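PDB 6T7J: carbon monoxide dehydrogenase from Thermococcus sp. AM4, which catalyses the oxidation of carbon monoxide to carbon dioxide, as in its family probably at a nickel-iron-sulfur cluster C, here broken and nickel-free. Local coordinates for residues 243-248 against 311-316; 307-312 against 521-526; 417-422 against 517-522; 446-451 against 474-479; 547-552 against 571-576. All coordinates share one frame; numbering follows the deposited sequence.

Contact 1 (243-248 against 311-316)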
# COMPACT_ATOMS: atom_id res chain seq x y z
N GLY A 243 8.90 7.89 -29.66
CA GLY A 243 8.05 8.26 -30.77
C GLY A 243 6.57 8.09 -30.49
O GLY A 243 6.16 7.10 -29.88
N THR A 244 5.77 9.05 -30.92
CA THR A 244 4.32 8.93 -30.79
C THR A 244 3.81 7.92 -31.81
O THR A 244 4.14 8.03 -33.00
CB THR A 244 3.64 10.28 -31.00
OG1 THR A 244 4.14 11.22 -30.04
CG2 THR A 244 2.14 10.16 -30.84
N PRO A 245 3.03 6.93 -31.39
CA PRO A 245 2.57 5.90 -32.34
C PRO A 245 1.76 6.48 -33.49
O PRO A 245 0.95 7.39 -33.31
CB PRO A 245 1.72 4.97 -31.46
CG PRO A 245 2.26 5.15 -30.09
CD PRO A 245 2.67 6.60 -30.00
N LYS A 246 2.02 5.96 -34.68
CA LYS A 246 1.30 6.28 -35.90
C LYS A 246 0.80 4.98 -36.51
O LYS A 246 1.37 3.91 -36.25
CB LYS A 246 2.19 7.04 -36.89
CG LYS A 246 2.51 8.47 -36.47
CD LYS A 246 1.24 9.28 -36.24
CE LYS A 246 1.40 10.27 -35.10
NZ LYS A 246 2.44 11.29 -35.38
N PRO A 247 -0.26 5.03 -37.31
CA PRO A 247 -0.86 3.78 -37.82
C PRO A 247 0.14 2.94 -38.59
O PRO A 247 0.93 3.44 -39.40
CB PRO A 247 -1.99 4.28 -38.73
CG PRO A 247 -2.36 5.60 -38.16
CD PRO A 247 -1.07 6.21 -37.68
N LEU A 248 0.11 1.63 -38.33
CA LEU A 248 0.94 0.66 -39.01
C LEU A 248 0.22 -0.68 -38.98
O LEU A 248 -0.85 -0.82 -38.38
CB LEU A 248 2.33 0.57 -38.36
CG LEU A 248 2.39 0.30 -36.85
CD1 LEU A 248 2.40 -1.20 -36.55
CD2 LEU A 248 3.61 0.97 -36.25
N LEU A 311 4.68 -3.17 -30.41
CA LEU A 311 3.79 -3.30 -31.56
C LEU A 311 3.36 -1.94 -32.08
O LEU A 311 3.40 -1.68 -33.29
CB LEU A 311 2.56 -4.14 -31.17
CG LEU A 311 1.36 -4.10 -32.12
CD1 LEU A 311 1.60 -5.00 -33.31
CD2 LEU A 311 0.08 -4.50 -31.39
N MET A 312 2.96 -1.04 -31.17
CA MET A 312 2.51 0.28 -31.58
C MET A 312 3.64 1.11 -32.17
O MET A 312 3.40 1.92 -33.07
CB MET A 312 1.89 1.02 -30.39
CG MET A 312 0.67 0.34 -29.78
SD MET A 312 -0.89 0.92 -30.45
CE MET A 312 -0.84 2.65 -29.96
N ARG A 313 4.86 0.94 -31.68
CA ARG A 313 5.94 1.80 -32.14
C ARG A 313 6.76 1.21 -33.29
O ARG A 313 7.12 1.95 -34.21
CB ARG A 313 6.87 2.16 -30.98
CG ARG A 313 6.61 3.55 -30.41
CD ARG A 313 6.76 3.55 -28.91
NE ARG A 313 5.77 4.40 -28.26
CZ ARG A 313 5.46 4.34 -26.97
NH1 ARG A 313 6.09 3.48 -26.18
NH2 ARG A 313 4.54 5.15 -26.47
N LEU A 314 7.06 -0.09 -33.26
CA LEU A 314 7.96 -0.68 -34.23
C LEU A 314 7.30 -1.68 -35.17
O LEU A 314 7.92 -2.06 -36.17
CB LEU A 314 9.13 -1.37 -33.50
CG LEU A 314 9.70 -0.59 -32.32
CD1 LEU A 314 10.53 -1.48 -31.42
CD2 LEU A 314 10.52 0.59 -32.82
N GLY A 315 6.07 -2.10 -34.88
CA GLY A 315 5.45 -3.14 -35.68
C GLY A 315 5.84 -4.54 -35.28
O GLY A 315 5.67 -5.47 -36.08
N VAL A 316 6.37 -4.72 -34.07
CA VAL A 316 6.75 -6.06 -33.60
C VAL A 316 5.49 -6.92 -33.50
O VAL A 316 4.48 -6.47 -32.92
CB VAL A 316 7.47 -5.97 -32.24
CG1 VAL A 316 7.77 -7.36 -31.71
CG2 VAL A 316 8.74 -5.14 -32.37
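Leu248 holds CG between its own backbone N and carbonyl carbon (chi1 54°), a rotation that presents both methyls to the last turn of helix 304-314. CD1 lies 3.4 Å from Leu311 O and CD2 3.3 Å from Met312 O. Gly315, the first residue to leave helical angles, has positive phi, and its CA is met by CD1 of Leu248 at 3.7 Å. Met312 starts with CG anti to its carbonyl carbon (chi1 -61°) and bends again at chi2 and chi3; the folded chain returns CE to Pro245 CB at 3.8 Å. Arg313, bent along its length, runs side by side with the Pro245 ring. Its NE gives Gly243 O a weak hydrogen bond of 3.2 Å with an N-H...O angle of 128°. The stronger grip on this group comes from a salt bridge of NH2 with Asp239. The contact therefore closes the loop that follows helix 212-242 onto the C-terminal part of helix 304-314, while Pro245 O takes a hydrogen bond with Ser418 OG, Lys246 packs on Ala421 of helix 419-425, and Leu248 pairs by backbone with Ala415 as strand 248-252 begins.

Contact 2 (307-312 against 521-526). With MSK (Broken Fe4S4 cluster), chain F.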
# COMPACT_ATOMS: atom_id res chain seq x y z
N GLY A 307 4.66 -5.91 -25.09
CA GLY A 307 4.42 -6.31 -26.47
C GLY A 307 3.58 -5.29 -27.21
O GLY A 307 3.84 -5.00 -28.38
N ASN A 308 2.58 -4.73 -26.54
CA ASN A 308 1.77 -3.69 -27.16
C ASN A 308 2.59 -2.45 -27.46
O ASN A 308 2.40 -1.80 -28.48
CB ASN A 308 0.57 -3.34 -26.28
CG ASN A 308 -0.60 -4.28 -26.48
OD1 ASN A 308 -0.91 -4.68 -27.61
ND2 ASN A 308 -1.26 -4.65 -25.39
N GLU A 309 3.52 -2.10 -26.56
CA GLU A 309 4.38 -0.95 -26.79
C GLU A 309 5.23 -1.15 -28.05
O GLU A 309 5.25 -0.29 -28.95
CB GLU A 309 5.29 -0.70 -25.58
CG GLU A 309 4.56 -0.55 -24.25
CD GLU A 309 4.08 0.87 -23.99
OE1 GLU A 309 4.17 1.71 -24.91
OE2 GLU A 309 3.61 1.13 -22.87
N VAL A 310 5.92 -2.29 -28.13
CA VAL A 310 6.77 -2.52 -29.30
C VAL A 310 5.92 -2.71 -30.56
O VAL A 310 6.37 -2.41 -31.67
CB VAL A 310 7.72 -3.71 -29.07
CG1 VAL A 310 8.74 -3.36 -28.01
CG2 VAL A 310 6.95 -4.96 -28.69
N LEU A 311 4.68 -3.17 -30.41
CA LEU A 311 3.79 -3.30 -31.56
C LEU A 311 3.36 -1.94 -32.08
O LEU A 311 3.40 -1.68 -33.29
CB LEU A 311 2.56 -4.14 -31.17
CG LEU A 311 1.36 -4.10 -32.12
CD1 LEU A 311 1.60 -5.00 -33.31
CD2 LEU A 311 0.08 -4.50 -31.39
N MET A 312 2.96 -1.04 -31.17
CA MET A 312 2.51 0.28 -31.58
C MET A 312 3.64 1.11 -32.17
O MET A 312 3.40 1.92 -33.07
CB MET A 312 1.89 1.02 -30.39
CG MET A 312 0.67 0.34 -29.78
SD MET A 312 -0.89 0.92 -30.45
CE MET A 312 -0.84 2.65 -29.96
N SER A 521 -1.13 0.38 -24.65
CA SER A 521 -0.97 -0.48 -23.48
C SER A 521 -1.86 0.00 -22.34
O SER A 521 -2.68 0.91 -22.49
CB SER A 521 0.50 -0.52 -23.07
OG SER A 521 0.97 0.77 -22.71
N CYS A 522 -1.68 -0.62 -21.16
CA CYS A 522 -2.53 -0.31 -20.02
C CYS A 522 -2.35 1.12 -19.54
O CYS A 522 -3.32 1.77 -19.13
CB CYS A 522 -2.25 -1.29 -18.88
SG CYS A 522 -3.34 -2.73 -18.85
N VAL A 523 -1.11 1.63 -19.57
CA VAL A 523 -0.92 3.04 -19.24
C VAL A 523 -1.49 3.92 -20.34
O VAL A 523 -1.92 5.05 -20.08
CB VAL A 523 0.57 3.34 -18.98
CG1 VAL A 523 1.01 2.72 -17.65
CG2 VAL A 523 1.43 2.83 -20.12
N ASP A 524 -1.52 3.42 -21.58
CA ASP A 524 -2.08 4.18 -22.69
C ASP A 524 -3.59 4.33 -22.61
O ASP A 524 -4.17 4.95 -23.51
CB ASP A 524 -1.68 3.53 -24.02
CG ASP A 524 -0.26 3.85 -24.41
OD1 ASP A 524 0.43 4.54 -23.63
OD2 ASP A 524 0.17 3.42 -25.50
N CYS A 525 -4.24 3.77 -21.59
CA CYS A 525 -5.61 4.19 -21.31
C CYS A 525 -5.67 5.69 -21.06
O CYS A 525 -6.72 6.31 -21.27
CB CYS A 525 -6.18 3.43 -20.11
SG CYS A 525 -6.32 1.66 -20.33
N SER A 526 -4.56 6.29 -20.61
CA SER A 526 -4.49 7.74 -20.50
C SER A 526 -4.86 8.40 -21.83
O SER A 526 -5.54 9.43 -21.85
CB SER A 526 -3.10 8.18 -20.04
OG SER A 526 -2.09 7.66 -20.89
S1 MSK F . -0.86 -6.82 -19.13
S3 MSK F . -2.88 -5.63 -16.57
S4 MSK F . -3.33 -8.84 -17.71
S5 MSK F . -3.90 -6.02 -19.62
FE1 MSK F . -0.69 -4.58 -18.88
FE2 MSK F . -2.88 -7.86 -19.61
FE3 MSK F . -4.40 -6.96 -17.52
FE4 MSK F . -1.77 -7.47 -17.16
O HOH W 1 3.39 4.41 -23.89
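Glu309 and Ser521 supply the direct polar link: Ser521 OG donates to Glu309 OE2 over 2.7 Å, coming from above the carboxylate plane by 66°. Glu309 reaches it by bending at chi2 (-85°), which turns the acid from helix 304-314 toward the loop. A second polar path runs through a water that donates to Glu309 OE1 and to Asp524 OD1, each at 3.0 Å. Inside the loop, Asp524 OD2 receives a weak bond from Ser521 N, while the type I turn from Cys522 to Cys525 leads into helix 525-538. Van der Waals contact is slight: Asn308 CB faces Ser521 CB at 4.3 Å, and Val523 CG2 approaches Glu309 OE2 at 3.9 Å. The charges form a third group. Glu309 OE1 and Asp524 OD2 stand only 4.4 Å apart in a buried place, yet each acid has a salt bridge of its own, Glu309 with Arg313 and Asp524 with Arg527, and Asp524 OD1 also bonds Thr235 OG1. Cys522, a residue of the cluster pocket, has SG 3.2 Å from FE1 of the broken cluster. Taken together, the shared water and the two arginines would offset the repulsion between the acids and probably favour their charged forms.

Contact 3 (417-422 against 517-522). With MSK (Broken Fe4S4 cluster), chain F.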
# COMPACT_ATOMS: atom_id res chain seq x y z
N PHE A 417 -2.88 3.72 -33.07
CA PHE A 417 -3.84 4.82 -33.13
C PHE A 417 -3.79 5.60 -31.82
O PHE A 417 -4.64 5.47 -30.94
CB PHE A 417 -5.25 4.29 -33.41
CG PHE A 417 -5.42 3.78 -34.81
CD1 PHE A 417 -5.48 4.65 -35.89
CD2 PHE A 417 -5.53 2.42 -35.05
CE1 PHE A 417 -5.63 4.18 -37.18
CE2 PHE A 417 -5.69 1.94 -36.34
CZ PHE A 417 -5.74 2.82 -37.40
N SER A 418 -2.75 6.41 -31.69
CA SER A 418 -2.71 7.40 -30.62
C SER A 418 -3.68 8.54 -30.94
O SER A 418 -4.24 8.63 -32.03
CB SER A 418 -1.29 7.93 -30.43
OG SER A 418 -0.82 8.56 -31.61
N VAL A 419 -3.88 9.42 -29.96
CA VAL A 419 -4.76 10.57 -30.16
C VAL A 419 -4.24 11.44 -31.30
O VAL A 419 -5.00 11.94 -32.13
CB VAL A 419 -4.92 11.36 -28.86
CG1 VAL A 419 -5.86 12.54 -29.07
CG2 VAL A 419 -5.45 10.46 -27.75
N GLU A 420 -2.91 11.62 -31.35
CA GLU A 420 -2.32 12.39 -32.44
C GLU A 420 -2.57 11.72 -33.79
O GLU A 420 -2.93 12.38 -34.77
CB GLU A 420 -0.82 12.56 -32.20
CG GLU A 420 -0.47 13.51 -31.07
CD GLU A 420 -0.47 12.84 -29.71
OE1 GLU A 420 -0.39 13.56 -28.69
OE2 GLU A 420 -0.55 11.59 -29.66
N ALA A 421 -2.41 10.39 -33.85
CA ALA A 421 -2.65 9.67 -35.10
C ALA A 421 -4.11 9.77 -35.51
O ALA A 421 -4.42 9.92 -36.70
CB ALA A 421 -2.23 8.21 -34.95
N ILE A 422 -5.03 9.70 -34.54
CA ILE A 422 -6.45 9.80 -34.85
C ILE A 422 -6.79 11.18 -35.39
O ILE A 422 -7.52 11.32 -36.38
CB ILE A 422 -7.29 9.45 -33.61
CG1 ILE A 422 -7.12 7.97 -33.25
CG2 ILE A 422 -8.76 9.76 -33.85
CD1 ILE A 422 -7.45 7.65 -31.81
N LEU A 517 -9.98 0.45 -32.72
CA LEU A 517 -8.76 1.25 -32.66
C LEU A 517 -7.90 0.80 -31.48
O LEU A 517 -8.27 0.96 -30.31
CB LEU A 517 -9.11 2.74 -32.55
CG LEU A 517 -9.93 3.30 -33.71
CD1 LEU A 517 -10.03 4.82 -33.63
CD2 LEU A 517 -9.36 2.87 -35.06
N HIS A 518 -6.74 0.23 -31.81
CA HIS A 518 -5.73 -0.13 -30.82
C HIS A 518 -5.02 1.14 -30.36
O HIS A 518 -4.27 1.75 -31.13
CB HIS A 518 -4.73 -1.12 -31.43
CG HIS A 518 -3.81 -1.75 -30.44
ND1 HIS A 518 -3.62 -1.25 -29.17
CD2 HIS A 518 -3.02 -2.85 -30.53
CE1 HIS A 518 -2.75 -2.01 -28.52
NE2 HIS A 518 -2.37 -2.99 -29.33
N MET A 519 -5.25 1.54 -29.11
CA MET A 519 -4.68 2.77 -28.59
C MET A 519 -3.49 2.54 -27.67
O MET A 519 -2.97 3.50 -27.10
CB MET A 519 -5.77 3.58 -27.88
CG MET A 519 -6.89 4.01 -28.80
SD MET A 519 -7.95 5.30 -28.13
CE MET A 519 -6.89 6.74 -28.30
N GLY A 520 -3.03 1.30 -27.53
CA GLY A 520 -1.76 1.01 -26.89
C GLY A 520 -1.91 0.10 -25.68
O GLY A 520 -2.72 -0.83 -25.69
N SER A 521 -1.13 0.38 -24.65
CA SER A 521 -0.97 -0.48 -23.48
C SER A 521 -1.86 0.00 -22.34
O SER A 521 -2.68 0.91 -22.49
CB SER A 521 0.50 -0.52 -23.07
OG SER A 521 0.97 0.77 -22.71
N CYS A 522 -1.68 -0.62 -21.16
CA CYS A 522 -2.53 -0.31 -20.02
C CYS A 522 -2.35 1.12 -19.54
O CYS A 522 -3.32 1.77 -19.13
CB CYS A 522 -2.25 -1.29 -18.88
SG CYS A 522 -3.34 -2.73 -18.85
S1 MSK F . -0.86 -6.82 -19.13
S3 MSK F . -2.88 -5.63 -16.57
S4 MSK F . -3.33 -8.84 -17.71
S5 MSK F . -3.90 -6.02 -19.62
FE1 MSK F . -0.69 -4.58 -18.88
FE2 MSK F . -2.88 -7.86 -19.61
FE3 MSK F . -4.40 -6.96 -17.52
FE4 MSK F . -1.77 -7.47 -17.16
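Phe417 meets the end of strand 516-518, an outermost strand of the six-stranded parallel sheet of a Rossmann-like domain. In the first shell, Phe417 N donates to His518 O over 3.1 Å, with an N-H...O angle of 154° and the donor nearly along the C=O axis. The phenyl ring beside this bond takes Leu517 CD2 over one face: the methyl sits 4.0 Å from the ring centroid and 14° off the normal, a CH-pi contact offset toward the rim. Phe417 O has Met519 CG at 3.4 Å, with Met519 CA making a CA-H...O contact to the same oxygen. From there Met519 bends at its last torsion (chi3 75°), which carries CE to Ile422 CD1 at 3.7 Å and to Val419 CG2 at 4.0 Å. The terminal methyl thus lies against the first turn of helix 419-425.

Further out, the His518 ring is set from both nitrogens: ND1 accepts from Gly520 N at 3.1 Å, the donor tilted from the ring plane, and NE2 is hydrogen-bonded to Asn308 OD1 of helix 304-314. The strand itself is held by backbone bonds of Leu517 and Met519 to strand 474-478. On the other segment, Ser418 is the N-cap of helix 419-425, its OG accepting from Ala421 N at 3.3 Å.

Contact 4 (446-451 against 474-479). With MSK (Broken Fe4S4 cluster), chain F.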
# COMPACT_ATOMS: atom_id res chain seq x y z
N VAL A 446 -16.61 3.66 -27.34
CA VAL A 446 -16.44 2.84 -26.15
C VAL A 446 -15.00 2.37 -26.07
O VAL A 446 -14.46 1.82 -27.03
CB VAL A 446 -17.41 1.64 -26.13
CG1 VAL A 446 -17.06 0.71 -24.98
CG2 VAL A 446 -18.84 2.12 -25.99
N GLY A 447 -14.37 2.60 -24.92
CA GLY A 447 -13.05 2.09 -24.65
C GLY A 447 -13.09 0.76 -23.92
O GLY A 447 -13.67 0.66 -22.83
N ILE A 448 -12.50 -0.27 -24.52
CA ILE A 448 -12.43 -1.60 -23.92
C ILE A 448 -10.98 -1.87 -23.53
O ILE A 448 -10.05 -1.70 -24.34
CB ILE A 448 -12.97 -2.67 -24.87
CG1 ILE A 448 -14.20 -2.15 -25.62
CG2 ILE A 448 -13.36 -3.91 -24.08
CD1 ILE A 448 -14.83 -3.15 -26.56
N VAL A 449 -10.79 -2.26 -22.28
CA VAL A 449 -9.48 -2.44 -21.67
C VAL A 449 -9.54 -3.67 -20.78
O VAL A 449 -10.59 -4.30 -20.62
CB VAL A 449 -9.05 -1.21 -20.85
CG1 VAL A 449 -9.12 0.07 -21.69
CG2 VAL A 449 -9.92 -1.07 -19.61
N GLY A 450 -8.41 -4.02 -20.19
CA GLY A 450 -8.39 -4.97 -19.10
C GLY A 450 -7.59 -6.22 -19.41
O GLY A 450 -6.96 -6.36 -20.47
N CYS A 451 -7.66 -7.16 -18.48
CA CYS A 451 -6.82 -8.34 -18.39
C CYS A 451 -7.50 -9.55 -19.03
O CYS A 451 -8.46 -9.41 -19.79
CB CYS A 451 -6.49 -8.58 -16.91
SG CYS A 451 -6.24 -7.07 -15.97
N VAL A 474 -21.06 1.75 -33.18
CA VAL A 474 -20.37 2.31 -32.03
C VAL A 474 -18.87 2.13 -32.25
O VAL A 474 -18.39 0.99 -32.33
CB VAL A 474 -20.81 1.67 -30.71
CG1 VAL A 474 -20.13 2.36 -29.54
CG2 VAL A 474 -22.32 1.73 -30.57
N LEU A 475 -18.14 3.24 -32.35
CA LEU A 475 -16.70 3.19 -32.53
C LEU A 475 -16.04 2.61 -31.29
O LEU A 475 -16.19 3.15 -30.18
CB LEU A 475 -16.16 4.58 -32.84
CG LEU A 475 -14.64 4.73 -32.96
CD1 LEU A 475 -14.07 3.82 -34.04
CD2 LEU A 475 -14.27 6.18 -33.23
N VAL A 476 -15.31 1.52 -31.48
CA VAL A 476 -14.64 0.79 -30.42
C VAL A 476 -13.17 1.17 -30.42
O VAL A 476 -12.48 0.99 -31.44
CB VAL A 476 -14.82 -0.73 -30.60
CG1 VAL A 476 -14.02 -1.50 -29.59
CG2 VAL A 476 -16.27 -1.10 -30.49
N VAL A 477 -12.67 1.71 -29.32
CA VAL A 477 -11.24 1.86 -29.11
C VAL A 477 -10.88 1.05 -27.87
O VAL A 477 -11.76 0.65 -27.11
CB VAL A 477 -10.81 3.34 -28.94
CG1 VAL A 477 -11.41 4.20 -30.04
CG2 VAL A 477 -11.20 3.86 -27.57
N GLY A 478 -9.60 0.80 -27.68
CA GLY A 478 -9.23 0.05 -26.49
C GLY A 478 -7.75 -0.20 -26.38
O GLY A 478 -6.97 0.03 -27.31
N THR A 479 -7.37 -0.72 -25.20
CA THR A 479 -5.97 -0.95 -24.86
C THR A 479 -5.78 -2.35 -24.29
O THR A 479 -6.73 -3.09 -24.03
CB THR A 479 -5.45 0.07 -23.83
OG1 THR A 479 -5.87 -0.33 -22.51
CG2 THR A 479 -5.96 1.47 -24.12
S1 MSK F . -0.86 -6.82 -19.13
S3 MSK F . -2.88 -5.63 -16.57
S4 MSK F . -3.33 -8.84 -17.71
S5 MSK F . -3.90 -6.02 -19.62
FE1 MSK F . -0.69 -4.58 -18.88
FE2 MSK F . -2.88 -7.86 -19.61
FE3 MSK F . -4.40 -6.96 -17.52
FE4 MSK F . -1.77 -7.47 -17.16
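Val446 and Val476 begin the close part of the contact, a parallel pairing that continues through Gly447 with Val477 and Ile448 with Gly478. The bonds zigzag as parallel strands require: Val446 N reaches Leu475 O at 2.9 Å, Val477 N reaches Val446 O at 2.9 Å, and Ile448 N reaches Val477 O at 2.8 Å. A further bond, from Thr479 N to Ile448 O, is less sure because that oxygen is crowded in the model. On the face bearing Val446, Ile448 and Val476, CD1 of Ile448 presses on CG1 of Val476 at 3.5 Å, and CG2 of Val446 touches CG1 of Val474 at 3.8 Å. On the opposite face Gly447 has no side chain, and CG2 of Val477 lies beside its CA.

Beyond the strands the pair loosens, although the whole contact remains buried. Val449 and Thr479 still run side by side, CG1 of Val449 to OG1 of Thr479 at 3.4 Å, but Gly450 N is already 4.3 Å from Thr479 O. The departing chain takes Cys451 to the broken cluster, where its SG binds iron FE3 at 2.4 Å.

Helix 460-471 connects the strands as a beta-alpha-beta unit and packs on Val446, Ile448 and Val476; helix 525-538 lies against Val477, while strands 548-552 and 516-518 flank the pair.

Contact 5 (547-552 against 571-576); sequences PAAGSA and GVFTHL
Val572 makes the first touch of its segment, just after Gly571 closes helix 558-569 with a Schellman motif. Its CG2, anti to the backbone N, comes 3.4 Å from Gly550 N. Phe573 follows with its carbonyl O accepting from Gly550 N at 2.9 Å and 165°, while the ring receives Ala549 CB at its edge, CD2 to CB 4.3 Å. Thr574 turns its hydroxyl back along its own segment: OG1 donates to Val572 O at 2.9 Å from well above the carbonyl plane. His575 is held by two backbone bonds and a third from its ring. His575 N reaches Gly550 O at 2.8 Å in an almost straight bond (175°), and His575 O accepts from Ala552 N at 2.9 Å. The ring's ND1 shares a hydrogen bond of 3.1 Å with Ser551 OG, which lies at the ring edge near its plane; NE2 is bonded to Glu607 O, so both nitrogens are engaged, which should restrain the rotation of the ring. Leu576 ends the walk with CD2 at 4.4 Å from Ala552 CB. Adjacent parallel strands joined through helix 558-569 make this a beta-alpha-beta unit of a Rossmann-like sheet.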
# COMPACT_ATOMS: atom_id res chain seq x y z
N PRO A 547 -21.70 10.72 -25.38
CA PRO A 547 -22.24 9.37 -25.64
C PRO A 547 -21.11 8.35 -25.72
O PRO A 547 -20.61 7.99 -26.79
CB PRO A 547 -22.97 9.55 -26.98
CG PRO A 547 -22.23 10.65 -27.66
CD PRO A 547 -21.75 11.58 -26.57
N ALA A 548 -20.67 7.89 -24.56
CA ALA A 548 -19.49 7.04 -24.48
C ALA A 548 -19.60 6.11 -23.28
O ALA A 548 -20.40 6.33 -22.37
CB ALA A 548 -18.21 7.87 -24.40
N ALA A 549 -18.77 5.08 -23.29
CA ALA A 549 -18.69 4.12 -22.19
C ALA A 549 -17.31 3.49 -22.19
O ALA A 549 -16.54 3.61 -23.14
CB ALA A 549 -19.79 3.06 -22.30
N GLY A 550 -17.00 2.81 -21.08
CA GLY A 550 -15.80 2.01 -21.00
C GLY A 550 -16.14 0.63 -20.48
O GLY A 550 -17.21 0.41 -19.91
N SER A 551 -15.22 -0.31 -20.69
CA SER A 551 -15.49 -1.67 -20.25
C SER A 551 -14.20 -2.42 -20.00
O SER A 551 -13.22 -2.27 -20.74
CB SER A 551 -16.33 -2.42 -21.29
OG SER A 551 -15.99 -3.80 -21.31
N ALA A 552 -14.21 -3.24 -18.95
CA ALA A 552 -13.16 -4.22 -18.66
C ALA A 552 -13.82 -5.59 -18.59
O ALA A 552 -14.24 -6.04 -17.52
CB ALA A 552 -12.43 -3.88 -17.36
N GLY A 571 -15.86 10.36 -15.22
CA GLY A 571 -17.22 10.60 -15.65
C GLY A 571 -17.78 9.64 -16.68
O GLY A 571 -18.87 9.89 -17.20
N VAL A 572 -17.09 8.54 -16.98
CA VAL A 572 -17.56 7.59 -17.99
C VAL A 572 -18.21 6.40 -17.30
O VAL A 572 -17.67 5.84 -16.34
CB VAL A 572 -16.42 7.14 -18.92
CG1 VAL A 572 -15.20 6.75 -18.16
CG2 VAL A 572 -16.87 5.96 -19.77
N PHE A 573 -19.41 6.04 -17.78
CA PHE A 573 -20.06 4.80 -17.40
C PHE A 573 -19.16 3.62 -17.73
O PHE A 573 -18.77 3.43 -18.89
CB PHE A 573 -21.39 4.71 -18.16
CG PHE A 573 -22.18 3.46 -17.90
CD1 PHE A 573 -22.93 3.32 -16.74
CD2 PHE A 573 -22.19 2.44 -18.83
CE1 PHE A 573 -23.66 2.17 -16.51
CE2 PHE A 573 -22.92 1.29 -18.61
CZ PHE A 573 -23.66 1.16 -17.45
N THR A 574 -18.82 2.82 -16.72
CA THR A 574 -17.77 1.82 -16.83
C THR A 574 -18.32 0.44 -16.47
O THR A 574 -18.74 0.22 -15.33
CB THR A 574 -16.58 2.17 -15.92
OG1 THR A 574 -16.03 3.43 -16.33
CG2 THR A 574 -15.50 1.09 -16.00
N HIS A 575 -18.29 -0.47 -17.43
CA HIS A 575 -18.80 -1.83 -17.26
C HIS A 575 -17.68 -2.77 -16.84
O HIS A 575 -16.54 -2.65 -17.30
CB HIS A 575 -19.43 -2.34 -18.56
CG HIS A 575 -19.36 -3.82 -18.72
ND1 HIS A 575 -18.47 -4.44 -19.58
CD2 HIS A 575 -20.07 -4.82 -18.13
CE1 HIS A 575 -18.64 -5.75 -19.51
NE2 HIS A 575 -19.60 -6.01 -18.64
N LEU A 576 -18.01 -3.70 -15.95
CA LEU A 576 -17.11 -4.76 -15.52
C LEU A 576 -17.69 -6.10 -15.93
O LEU A 576 -18.87 -6.37 -15.68
CB LEU A 576 -16.89 -4.72 -14.01
CG LEU A 576 -16.45 -3.40 -13.39
CD1 LEU A 576 -16.14 -3.59 -11.91
CD2 LEU A 576 -15.24 -2.83 -14.13

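Overall arrangement
Contacts 4 and 5 are neighbouring pairs of one parallel sheet, their centres 9 Å apart, stitched where Gly447 O meets Ser551 N at 2.8 Å. Contact 3 joins the same sheet at its other side, Leu517 N meeting Val476 O at 2.9 Å. Contacts 2 and 3 share Ser521 and Cys522, and contacts 1 and 2 share Leu311 and Met312; Met312 CE, 3.5 Å from Met519 C, brings contacts 1 and 3 together. The broken cluster is reached from two directions, by Cys522 in 521-526 and by Cys451 in contact 4, whereas the side chains of Met312 and Ala552 remain about 12 Å and 9 Å from it.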